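Local coordinates for protein short-chain dehydrogenase/reductase SDR (Vibrio parahaemolyticus, PDB 3GUY) that probably catalyses NAD(P)-dependent oxidation or reduction of a substrate not yet identified, as a member of the short-chain dehydrogenase/reductase family, at residues G8-L13 against S36-V41. The protein carries 2 engineered substitutions. Numbering follows the deposited sequence.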
# COMPACT_ATOMS: atom_id res chain seq x y z
N GLY D 8 13.42 -6.69 23.59
CA GLY D 8 12.33 -7.63 23.73
C GLY D 8 12.86 -9.03 23.89
O GLY D 8 12.19 -9.98 23.50
N ALA D 9 14.02 -9.14 24.52
CA ALA D 9 14.80 -10.37 24.53
C ALA D 9 14.52 -11.31 25.73
O ALA D 9 15.13 -12.39 25.82
CB ALA D 9 16.32 -10.03 24.45
N SER D 10 13.58 -10.94 26.60
CA SER D 10 13.25 -11.76 27.80
C SER D 10 12.21 -12.85 27.54
O SER D 10 12.05 -13.76 28.37
CB SER D 10 12.78 -10.89 28.98
OG SER D 10 12.25 -9.65 28.53
N SER D 11 11.48 -12.75 26.43
CA SER D 11 10.67 -13.86 25.94
C SER D 11 10.48 -13.78 24.42
O SER D 11 11.02 -12.91 23.75
CB SER D 11 9.29 -13.89 26.64
OG SER D 11 8.46 -12.81 26.24
N GLY D 12 9.76 -14.76 23.88
CA GLY D 12 9.27 -14.73 22.51
C GLY D 12 10.42 -14.75 21.51
O GLY D 12 11.50 -15.29 21.79
N LEU D 13 10.18 -14.12 20.38
CA LEU D 13 11.06 -14.12 19.24
C LEU D 13 12.45 -13.58 19.59
O LEU D 13 13.49 -14.11 19.12
CB LEU D 13 10.39 -13.27 18.14
CG LEU D 13 11.06 -13.13 16.78
CD1 LEU D 13 11.38 -14.52 16.15
CD2 LEU D 13 10.13 -12.27 15.87
N SER D 36 14.63 -10.23 36.08
CA SER D 36 14.42 -11.65 36.45
C SER D 36 14.31 -12.56 35.22
O SER D 36 15.08 -13.51 35.08
CB SER D 36 13.20 -11.82 37.38
OG SER D 36 13.51 -11.35 38.70
N LYS D 37 13.36 -12.28 34.33
CA LYS D 37 13.27 -13.00 33.02
C LYS D 37 14.55 -12.93 32.11
O LYS D 37 14.95 -13.93 31.52
CB LYS D 37 12.02 -12.53 32.25
CG LYS D 37 10.77 -13.33 32.58
CD LYS D 37 9.49 -12.55 32.23
CE LYS D 37 8.26 -13.15 32.94
NZ LYS D 37 7.50 -12.15 33.76
N LEU D 38 15.18 -11.76 31.97
CA LEU D 38 16.47 -11.64 31.27
C LEU D 38 17.56 -12.60 31.80
O LEU D 38 18.15 -13.35 31.04
CB LEU D 38 16.99 -10.19 31.28
CG LEU D 38 16.22 -9.17 30.42
CD1 LEU D 38 16.59 -7.73 30.77
CD2 LEU D 38 16.42 -9.43 28.91
N SER D 39 17.82 -12.57 33.11
CA SER D 39 18.68 -13.56 33.77
C SER D 39 18.45 -14.98 33.25
O SER D 39 19.40 -15.64 32.83
CB SER D 39 18.44 -13.58 35.29
OG SER D 39 19.13 -12.52 35.91
N THR D 40 17.21 -15.44 33.30
CA THR D 40 16.93 -16.83 32.96
C THR D 40 17.24 -17.12 31.49
O THR D 40 17.70 -18.21 31.18
CB THR D 40 15.45 -17.26 33.17
OG1 THR D 40 14.98 -16.82 34.46
CG2 THR D 40 15.35 -18.79 33.07
N VAL D 41 16.99 -16.14 30.61
CA VAL D 41 17.35 -16.28 29.20
C VAL D 41 18.86 -16.33 29.08
O VAL D 41 19.38 -17.19 28.41
CB VAL D 41 16.79 -15.13 28.32
CG1 VAL D 41 17.42 -15.13 26.89
CG2 VAL D 41 15.30 -15.22 28.26
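Ala9 meets helix 35-42 mainly with its backbone: the carbonyl carbon C lies 4.2 Å from Leu38 CD2, and the carbonyl oxygen O comes down on both methyls of Val41, 3.7 Å from CG1 and as near to CG2. Backbone hydrogen bonds tie Ala9 to Thr31, while Leu30 of that same strand, 28-32, touches Ala9, Leu38 and Val41. Ser10 makes the broadest contact. Its CB rests against two side chains one residue apart on the helix, 3.7 Å from Lys37 CB and 3.9 Å from Leu38 CD2; beyond CB the lysine chain leads away. Val41 has CG1 anti to its backbone N (chi1 168°), which leaves CG2 to reach Ser10 O as well, at 3.6 Å. From Ser11 the chain turns off, through Gly12 with its positive phi, into helix 12-23. The whole segment belongs to the TGxxxGxG turn, Gly8 and Gly12 being its first two glycines with Ala9, Ser10 and Ser11 between them; as in the family, it probably binds the dinucleotide cofactor. The contact is van der Waals throughout, methyls and methylenes against serine CB and peptide carbonyls. Ala9 O is buried without a hydrogen-bond partner, so the fit of surfaces, together with the Ala9-Thr31 bonds, probably keeps the turn against the helix.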